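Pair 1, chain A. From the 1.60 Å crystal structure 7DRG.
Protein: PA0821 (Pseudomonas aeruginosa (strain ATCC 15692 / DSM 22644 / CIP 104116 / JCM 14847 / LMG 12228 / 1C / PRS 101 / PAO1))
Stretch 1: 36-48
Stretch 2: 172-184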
# COMPACT_ATOMS: atom_id res chain seq x y z
N ALA A 36 -6.92 12.70 5.72
CA ALA A 36 -6.49 12.96 4.34
C ALA A 36 -7.70 13.01 3.40
O ALA A 36 -8.59 12.25 3.59
CB ALA A 36 -5.52 11.90 3.90
N VAL A 37 -7.66 13.89 2.41
CA VAL A 37 -8.77 13.92 1.43
C VAL A 37 -8.15 14.08 0.04
O VAL A 37 -7.31 14.91 -0.12
CB VAL A 37 -9.84 14.97 1.73
CG1 VAL A 37 -9.26 16.36 1.82
CG2 VAL A 37 -10.97 14.93 0.71
N LEU A 38 -8.56 13.23 -0.87
CA LEU A 38 -8.07 13.27 -2.26
C LEU A 38 -8.73 14.44 -2.97
O LEU A 38 -9.93 14.55 -2.95
CB LEU A 38 -8.36 11.94 -2.96
CG LEU A 38 -7.74 11.75 -4.33
CD1 LEU A 38 -6.22 11.87 -4.32
CD2 LEU A 38 -8.17 10.45 -4.95
N CYS A 39 -7.92 15.28 -3.58
CA CYS A 39 -8.45 16.45 -4.25
C CYS A 39 -7.57 16.79 -5.45
O CYS A 39 -6.59 16.09 -5.75
CB CYS A 39 -8.55 17.63 -3.27
SG CYS A 39 -6.95 18.11 -2.60
N LEU A 40 -7.94 17.85 -6.16
CA LEU A 40 -7.16 18.37 -7.27
C LEU A 40 -6.39 19.59 -6.75
O LEU A 40 -6.98 20.64 -6.49
CB LEU A 40 -8.07 18.75 -8.43
CG LEU A 40 -7.45 19.49 -9.61
CD1 LEU A 40 -6.24 18.74 -10.14
CD2 LEU A 40 -8.51 19.66 -10.70
N ARG A 41 -5.07 19.44 -6.62
CA ARG A 41 -4.23 20.45 -5.99
C ARG A 41 -3.20 20.99 -6.97
O ARG A 41 -2.62 20.23 -7.76
CB ARG A 41 -3.52 19.88 -4.76
CG ARG A 41 -2.79 20.92 -3.91
CD ARG A 41 -2.31 20.29 -2.60
NE ARG A 41 -1.16 19.39 -2.78
CZ ARG A 41 -0.75 18.56 -1.83
NH1 ARG A 41 -1.40 18.51 -0.68
NH2 ARG A 41 0.31 17.78 -2.02
N GLY A 42 -2.97 22.29 -6.90
CA GLY A 42 -1.91 22.93 -7.66
C GLY A 42 -0.88 23.53 -6.73
O GLY A 42 -1.23 24.05 -5.66
N THR A 43 0.38 23.45 -7.12
CA THR A 43 1.52 23.91 -6.33
C THR A 43 2.40 24.79 -7.21
O THR A 43 2.83 24.36 -8.28
CB THR A 43 2.32 22.72 -5.81
OG1 THR A 43 1.48 21.87 -5.03
CG2 THR A 43 3.51 23.18 -4.99
N LEU A 44 2.66 26.02 -6.75
CA LEU A 44 3.46 26.98 -7.50
C LEU A 44 4.58 27.48 -6.60
O LEU A 44 4.32 27.99 -5.51
CB LEU A 44 2.61 28.15 -8.00
CG LEU A 44 1.47 27.82 -8.97
CD1 LEU A 44 0.65 29.06 -9.26
CD2 LEU A 44 2.03 27.24 -10.24
N TYR A 45 5.82 27.33 -7.06
CA TYR A 45 6.99 27.86 -6.36
C TYR A 45 7.39 29.17 -7.03
O TYR A 45 7.67 29.17 -8.23
CB TYR A 45 8.15 26.87 -6.40
CG TYR A 45 7.90 25.49 -5.81
CD1 TYR A 45 7.24 24.51 -6.55
CD2 TYR A 45 8.37 25.15 -4.54
CE1 TYR A 45 7.04 23.22 -6.03
CE2 TYR A 45 8.18 23.88 -4.02
CZ TYR A 45 7.51 22.93 -4.77
OH TYR A 45 7.33 21.67 -4.24
N PHE A 46 7.44 30.26 -6.27
CA PHE A 46 7.63 31.58 -6.87
C PHE A 46 8.50 32.44 -5.96
O PHE A 46 8.70 32.13 -4.79
CB PHE A 46 6.29 32.28 -7.14
CG PHE A 46 5.54 32.64 -5.89
CD1 PHE A 46 4.79 31.70 -5.21
CD2 PHE A 46 5.58 33.94 -5.38
CE1 PHE A 46 4.10 32.03 -4.05
CE2 PHE A 46 4.89 34.27 -4.23
CZ PHE A 46 4.15 33.31 -3.56
N LYS A 47 8.98 33.56 -6.51
CA LYS A 47 9.87 34.44 -5.74
C LYS A 47 9.24 35.81 -5.54
O LYS A 47 8.18 36.13 -6.09
CB LYS A 47 11.24 34.56 -6.42
CG LYS A 47 11.98 33.22 -6.47
CD LYS A 47 13.42 33.36 -6.91
CE LYS A 47 14.10 32.01 -6.99
NZ LYS A 47 15.54 32.14 -7.33
N LYS A 48 9.92 36.61 -4.70
CA LYS A 48 9.58 38.00 -4.41
C LYS A 48 8.26 38.14 -3.64
O LYS A 48 7.59 39.17 -3.73
CB LYS A 48 9.55 38.85 -5.68
CG LYS A 48 10.87 38.84 -6.42
CD LYS A 48 10.77 39.61 -7.73
CE LYS A 48 11.49 40.92 -7.64
NZ LYS A 48 11.14 41.81 -8.79
N ARG A 172 0.29 35.68 -13.07
CA ARG A 172 0.59 36.80 -12.15
C ARG A 172 1.84 36.57 -11.31
O ARG A 172 2.43 37.55 -10.94
CB ARG A 172 -0.43 36.98 -11.01
CG ARG A 172 -1.87 36.70 -11.32
CD ARG A 172 -2.78 37.42 -10.38
NE ARG A 172 -4.02 37.61 -11.07
CZ ARG A 172 -5.00 36.73 -11.08
NH1 ARG A 172 -4.88 35.62 -10.39
NH2 ARG A 172 -6.09 36.95 -11.76
N LEU A 173 2.17 35.32 -10.98
CA LEU A 173 3.26 35.09 -10.04
C LEU A 173 4.57 34.77 -10.72
O LEU A 173 5.61 34.76 -10.05
CB LEU A 173 2.89 33.94 -9.09
CG LEU A 173 1.64 34.19 -8.24
CD1 LEU A 173 1.29 32.95 -7.42
CD2 LEU A 173 1.84 35.39 -7.32
N GLU A 174 4.56 34.50 -12.03
CA GLU A 174 5.72 34.09 -12.82
C GLU A 174 6.57 33.07 -12.04
O GLU A 174 7.73 33.35 -11.71
CB GLU A 174 6.55 35.30 -13.25
CG GLU A 174 5.71 36.31 -14.04
CD GLU A 174 6.53 37.12 -15.03
OE1 GLU A 174 7.51 37.76 -14.61
OE2 GLU A 174 6.16 37.12 -16.23
N PRO A 175 6.02 31.90 -11.75
CA PRO A 175 6.69 30.95 -10.86
C PRO A 175 7.93 30.34 -11.49
O PRO A 175 8.11 30.35 -12.71
CB PRO A 175 5.62 29.87 -10.61
CG PRO A 175 4.32 30.48 -11.09
CD PRO A 175 4.71 31.39 -12.20
N GLU A 176 8.78 29.78 -10.63
CA GLU A 176 9.95 29.06 -11.11
C GLU A 176 9.57 27.68 -11.64
O GLU A 176 10.15 27.21 -12.62
CB GLU A 176 10.97 28.92 -9.98
CG GLU A 176 11.23 30.21 -9.22
CD GLU A 176 12.05 31.20 -10.01
OE1 GLU A 176 13.15 30.81 -10.47
OE2 GLU A 176 11.59 32.36 -10.18
N GLN A 177 8.62 27.02 -10.99
CA GLN A 177 8.24 25.66 -11.31
C GLN A 177 6.93 25.37 -10.59
O GLN A 177 6.52 26.10 -9.69
CB GLN A 177 9.31 24.65 -10.88
CG GLN A 177 9.63 24.73 -9.39
CD GLN A 177 10.68 23.72 -8.98
OE1 GLN A 177 10.50 22.51 -9.15
NE2 GLN A 177 11.79 24.21 -8.41
N GLY A 178 6.28 24.29 -11.00
CA GLY A 178 5.00 23.97 -10.41
C GLY A 178 4.37 22.77 -11.08
O GLY A 178 4.88 22.25 -12.08
N TYR A 179 3.25 22.34 -10.51
CA TYR A 179 2.53 21.17 -11.01
C TYR A 179 1.13 21.17 -10.40
O TYR A 179 0.89 21.82 -9.37
CB TYR A 179 3.25 19.85 -10.67
CG TYR A 179 3.84 19.84 -9.28
CD1 TYR A 179 3.06 19.53 -8.17
CD2 TYR A 179 5.17 20.18 -9.08
CE1 TYR A 179 3.61 19.55 -6.89
CE2 TYR A 179 5.72 20.21 -7.80
CZ TYR A 179 4.94 19.89 -6.72
OH TYR A 179 5.51 19.93 -5.47
N ALA A 180 0.24 20.42 -11.02
CA ALA A 180 -1.11 20.25 -10.49
C ALA A 180 -1.64 18.88 -10.88
O ALA A 180 -1.29 18.35 -11.93
CB ALA A 180 -2.07 21.33 -11.00
N GLY A 181 -2.48 18.33 -10.02
CA GLY A 181 -3.07 17.02 -10.27
C GLY A 181 -3.62 16.47 -8.97
O GLY A 181 -3.86 17.21 -8.02
N HIS A 182 -3.81 15.16 -8.94
CA HIS A 182 -4.27 14.52 -7.71
C HIS A 182 -3.26 14.65 -6.58
O HIS A 182 -2.05 14.49 -6.77
CB HIS A 182 -4.56 13.05 -7.96
CG HIS A 182 -5.75 12.81 -8.84
ND1 HIS A 182 -5.64 12.64 -10.20
CD2 HIS A 182 -7.07 12.72 -8.55
CE1 HIS A 182 -6.84 12.44 -10.71
NE2 HIS A 182 -7.73 12.49 -9.74
N ALA A 183 -3.77 14.93 -5.38
CA ALA A 183 -2.97 14.95 -4.17
C ALA A 183 -3.90 14.77 -2.98
O ALA A 183 -5.11 14.99 -3.07
CB ALA A 183 -2.19 16.26 -4.01
N TYR A 184 -3.31 14.35 -1.86
CA TYR A 184 -4.02 14.32 -0.59
C TYR A 184 -3.69 15.57 0.20
O TYR A 184 -2.51 15.83 0.49
CB TYR A 184 -3.66 13.09 0.24
CG TYR A 184 -4.35 11.85 -0.25
CD1 TYR A 184 -5.68 11.59 0.09
CD2 TYR A 184 -3.71 10.97 -1.10
CE1 TYR A 184 -6.32 10.47 -0.38
CE2 TYR A 184 -4.34 9.83 -1.57
CZ TYR A 184 -5.65 9.60 -1.21
OH TYR A 184 -6.30 8.48 -1.69
O HOH W 1 0.37 16.13 0.62
O HOH W 2 9.21 33.36 -9.35
O HOH W 3 7.09 36.55 -8.57

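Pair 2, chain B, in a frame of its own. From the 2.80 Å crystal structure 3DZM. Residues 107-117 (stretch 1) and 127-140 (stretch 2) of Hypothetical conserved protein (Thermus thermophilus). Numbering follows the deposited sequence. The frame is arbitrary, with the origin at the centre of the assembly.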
# COMPACT_ATOMS: atom_id res chain seq x y z
N VAL B 107 3.11 -6.71 -10.71
CA VAL B 107 3.16 -7.52 -9.51
C VAL B 107 3.50 -6.59 -8.30
O VAL B 107 4.15 -5.56 -8.46
CB VAL B 107 4.21 -8.63 -9.76
CG1 VAL B 107 5.62 -8.05 -9.71
CG2 VAL B 107 4.06 -9.77 -8.81
N ARG B 108 3.02 -6.93 -7.12
CA ARG B 108 3.30 -6.12 -5.90
C ARG B 108 3.69 -7.00 -4.72
O ARG B 108 3.30 -8.17 -4.64
CB ARG B 108 2.07 -5.36 -5.41
CG ARG B 108 1.52 -4.30 -6.28
CD ARG B 108 0.98 -4.87 -7.55
NE ARG B 108 1.67 -4.17 -8.63
CZ ARG B 108 1.06 -3.31 -9.40
NH1 ARG B 108 1.70 -2.69 -10.35
NH2 ARG B 108 -0.23 -3.11 -9.20
N TYR B 109 4.46 -6.42 -3.81
CA TYR B 109 4.72 -7.05 -2.52
C TYR B 109 4.47 -6.01 -1.45
O TYR B 109 5.13 -4.97 -1.41
CB TYR B 109 6.16 -7.61 -2.43
CG TYR B 109 6.55 -8.43 -3.62
CD1 TYR B 109 6.45 -9.81 -3.58
CD2 TYR B 109 7.01 -7.82 -4.83
CE1 TYR B 109 6.82 -10.59 -4.70
CE2 TYR B 109 7.37 -8.59 -5.95
CZ TYR B 109 7.28 -9.98 -5.87
OH TYR B 109 7.61 -10.78 -6.92
N ASN B 110 3.50 -6.27 -0.59
CA ASN B 110 3.13 -5.35 0.48
C ASN B 110 3.51 -5.78 1.88
O ASN B 110 3.33 -6.94 2.29
CB ASN B 110 1.63 -5.14 0.45
CG ASN B 110 1.21 -3.92 1.22
OD1 ASN B 110 1.43 -2.80 0.80
ND2 ASN B 110 0.56 -4.13 2.34
N PHE B 111 4.00 -4.81 2.64
CA PHE B 111 4.22 -5.00 4.07
C PHE B 111 3.21 -4.20 4.86
O PHE B 111 3.30 -3.00 4.98
CB PHE B 111 5.70 -4.72 4.43
CG PHE B 111 6.63 -5.52 3.61
CD1 PHE B 111 7.05 -6.77 4.04
CD2 PHE B 111 6.96 -5.10 2.32
CE1 PHE B 111 7.86 -7.56 3.23
CE2 PHE B 111 7.76 -5.89 1.50
CZ PHE B 111 8.21 -7.12 1.95
N PHE B 112 2.19 -4.90 5.35
CA PHE B 112 1.17 -4.30 6.21
C PHE B 112 1.50 -4.45 7.68
O PHE B 112 2.00 -5.47 8.12
CB PHE B 112 -0.20 -4.94 5.96
CG PHE B 112 -1.21 -4.63 7.05
CD1 PHE B 112 -1.91 -3.45 7.04
CD2 PHE B 112 -1.40 -5.51 8.10
CE1 PHE B 112 -2.82 -3.16 8.03
CE2 PHE B 112 -2.32 -5.22 9.12
CZ PHE B 112 -3.03 -4.05 9.07
N SER B 113 1.18 -3.42 8.45
CA SER B 113 1.30 -3.48 9.90
C SER B 113 0.54 -2.38 10.63
O SER B 113 0.50 -1.23 10.22
CB SER B 113 2.76 -3.47 10.34
OG SER B 113 3.38 -2.25 10.01
N GLY B 114 -0.08 -2.73 11.74
CA GLY B 114 -0.63 -1.73 12.64
C GLY B 114 -1.06 -2.36 13.95
O GLY B 114 -0.65 -3.45 14.29
N GLY B 115 -1.90 -1.65 14.67
CA GLY B 115 -2.41 -2.10 15.95
C GLY B 115 -2.72 -0.89 16.79
O GLY B 115 -3.03 0.18 16.26
N TYR B 116 -2.64 -1.04 18.11
CA TYR B 116 -2.91 0.08 19.01
C TYR B 116 -1.92 0.17 20.18
O TYR B 116 -1.25 -0.81 20.53
CB TYR B 116 -4.33 -0.01 19.55
CG TYR B 116 -4.56 -1.24 20.36
CD1 TYR B 116 -4.51 -1.21 21.75
CD2 TYR B 116 -4.83 -2.46 19.74
CE1 TYR B 116 -4.71 -2.35 22.51
CE2 TYR B 116 -5.04 -3.61 20.49
CZ TYR B 116 -4.98 -3.54 21.87
OH TYR B 116 -5.19 -4.66 22.63
N THR B 117 -1.81 1.36 20.75
CA THR B 117 -1.02 1.53 21.95
C THR B 117 -1.94 1.99 23.04
O THR B 117 -3.04 2.50 22.79
CB THR B 117 0.12 2.55 21.82
OG1 THR B 117 -0.42 3.87 21.81
CG2 THR B 117 0.93 2.28 20.56
N ALA B 127 1.13 -2.40 24.21
CA ALA B 127 1.12 -2.21 22.76
C ALA B 127 0.80 -3.54 22.11
O ALA B 127 1.30 -4.58 22.50
CB ALA B 127 2.47 -1.71 22.26
N GLN B 128 -0.05 -3.50 21.09
CA GLN B 128 -0.29 -4.70 20.32
C GLN B 128 -0.17 -4.42 18.81
O GLN B 128 -0.63 -3.39 18.32
CB GLN B 128 -1.65 -5.25 20.67
CG GLN B 128 -1.62 -6.72 20.85
CD GLN B 128 -2.81 -7.19 21.59
OE1 GLN B 128 -2.69 -7.66 22.72
NE2 GLN B 128 -3.99 -7.05 20.98
N THR B 129 0.49 -5.32 18.10
CA THR B 129 0.81 -5.07 16.70
C THR B 129 0.54 -6.30 15.88
O THR B 129 0.91 -7.37 16.27
CB THR B 129 2.29 -4.71 16.53
OG1 THR B 129 2.57 -3.50 17.24
CG2 THR B 129 2.65 -4.49 15.07
N ILE B 130 -0.10 -6.13 14.74
CA ILE B 130 -0.30 -7.22 13.80
C ILE B 130 0.37 -6.90 12.44
O ILE B 130 0.58 -5.76 12.09
CB ILE B 130 -1.79 -7.52 13.65
CG1 ILE B 130 -2.01 -8.79 12.83
CG2 ILE B 130 -2.53 -6.31 13.08
CD1 ILE B 130 -3.15 -9.64 13.33
N SER B 131 0.73 -7.94 11.70
CA SER B 131 1.52 -7.82 10.46
C SER B 131 1.09 -8.87 9.41
O SER B 131 0.69 -9.98 9.76
CB SER B 131 3.00 -8.02 10.76
OG SER B 131 3.57 -6.79 11.13
N SER B 132 1.17 -8.49 8.14
CA SER B 132 0.94 -9.42 7.06
C SER B 132 1.77 -9.01 5.87
O SER B 132 1.76 -7.85 5.50
CB SER B 132 -0.54 -9.46 6.69
OG SER B 132 -0.87 -10.67 6.04
N ASN B 133 2.48 -9.95 5.26
CA ASN B 133 3.20 -9.67 4.02
C ASN B 133 2.52 -10.34 2.86
O ASN B 133 2.40 -11.56 2.86
CB ASN B 133 4.63 -10.17 4.09
CG ASN B 133 5.38 -9.58 5.24
OD1 ASN B 133 4.92 -8.67 5.90
ND2 ASN B 133 6.55 -10.13 5.50
N GLN B 134 2.07 -9.57 1.88
CA GLN B 134 1.26 -10.15 0.83
C GLN B 134 1.78 -9.93 -0.56
O GLN B 134 2.41 -8.95 -0.85
CB GLN B 134 -0.18 -9.69 0.91
CG GLN B 134 -0.73 -9.69 2.30
CD GLN B 134 -2.10 -9.07 2.35
OE1 GLN B 134 -2.27 -8.00 2.92
NE2 GLN B 134 -3.09 -9.73 1.75
N LEU B 135 1.49 -10.90 -1.41
CA LEU B 135 1.79 -10.82 -2.81
C LEU B 135 0.54 -10.26 -3.50
O LEU B 135 -0.55 -10.71 -3.23
CB LEU B 135 2.19 -12.23 -3.31
CG LEU B 135 2.17 -12.44 -4.82
CD1 LEU B 135 3.27 -11.61 -5.47
CD2 LEU B 135 2.36 -13.88 -5.14
N GLY B 136 0.70 -9.24 -4.33
CA GLY B 136 -0.41 -8.69 -5.10
C GLY B 136 -0.25 -8.59 -6.62
O GLY B 136 0.85 -8.64 -7.17
N LEU B 137 -1.38 -8.43 -7.30
CA LEU B 137 -1.37 -8.11 -8.74
C LEU B 137 -2.17 -6.89 -9.01
O LEU B 137 -3.07 -6.54 -8.24
CB LEU B 137 -1.97 -9.23 -9.54
CG LEU B 137 -1.18 -10.53 -9.41
CD1 LEU B 137 -2.01 -11.72 -9.98
CD2 LEU B 137 0.18 -10.35 -10.11
N GLY B 138 -1.86 -6.22 -10.11
CA GLY B 138 -2.57 -5.00 -10.41
C GLY B 138 -2.41 -4.47 -11.81
O GLY B 138 -1.56 -4.90 -12.59
N LEU B 139 -3.23 -3.46 -12.06
CA LEU B 139 -3.57 -2.96 -13.39
C LEU B 139 -3.66 -1.42 -13.25
O LEU B 139 -4.06 -0.88 -12.20
CB LEU B 139 -4.98 -3.49 -13.73
CG LEU B 139 -5.03 -4.07 -15.10
CD1 LEU B 139 -3.78 -4.88 -15.23
CD2 LEU B 139 -6.27 -4.91 -15.25
N GLY B 140 -3.31 -0.68 -14.28
CA GLY B 140 -3.59 0.74 -14.18
C GLY B 140 -3.20 1.51 -15.41
O GLY B 140 -2.67 0.94 -16.37
O HOH W 4 -1.82 -0.83 -10.06

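Both pairs are two neighbouring antiparallel β-strands, and 14 central residues superpose on N, CA and C with an RMSD of 0.7 Å. In pair 1, strand 36-46 runs at 179° to strand 177-180 and at 138° to strand 182-184, because the chain turns a corner at G181(A). In pair 2, strands 107-117 and 127-140 are each continuous and lie at 146°. The corner leaves its mark on the fit: G181(A) falls 1.8 Å from Q134(B) in CA position, whereas C39(A) and R108(B) differ by 0.1 Å.

The register is the same along with the path. R41(A) faces G181(A) as N110(B) faces Q134(B), and each is a hydrogen-bonded pair: R41(A) N to G181(A) O is 2.9 Å and G181(A) N to R41(A) O 3.0 Å, against 2.9 Å for both N110(B) N to Q134(B) O and Q134(B) N to N110(B) O. The displaced corner therefore does not break the ladder. One step along, T43(A) N donates to Y179(A) O at 2.8 Å, and the matching F112(B) N donates to S132(B) O at 3.0 Å. Between these rungs, CA-H...O contacts fill the non-hydrogen-bonded positions, such as A180(A) CA to R41(A) O at 3.1 Å and N133(B) CA to N110(B) O at 3.2 Å.

At several matched positions one pair has glycine and the other a side chain. G42(A) matches F111(B). G42(A) and A180(A) stand 4.0 Å apart, CA to CA, with A180(A) CB 3.7 Å from G42(A) CA; in pair 2, F111(B) and N133(B) stand 4.8 Å apart, CA to CA, and both side chains are exposed. G178(A) matches S131(B). A CB on G178(A) would clash with T43(A) O and L44(A) CD2, so the leucine occupies space that pair 2 leaves to two small residues, S113(B) CB lying 3.5 Å from S131(B) OG.

The face carrying T43(A) and Y179(A), like that carrying F112(B) and S132(B), is buried at these positions. In pair 1 rings come from both strands, Y45(A) and Y179(A); at the matched pair T43(A)/Y179(A) the ring is on the second strand, and at F112(B)/S132(B) it is on the first. Y179(A) CE1 is 3.6 Å from T43(A) CB, and Y179(A) OH hydrogen-bonds Y45(A) OH at 2.8 Å. In pair 2, S132(B) stands at the Y179(A) position, and F112(B) CE2 meets I130(B) CG2 at 4.1 Å. Y45(A) itself matches G114(B), so its tyrosine pairing has no counterpart there.

H182(A) and L135(B) have side-chain centres only 0.1 Å apart after superposition, yet their surroundings differ. H182(A) is buried, its CB 4.2 Å from L38(A) CD1. L135(B) is exposed, and its CD1 is 3.9 Å from V107(B) CG2 and 3.8 Å from Y109(B) CE1. Matching placement thus serves a buried imidazole in one sheet and a small apolar cluster on an exposed face in the other.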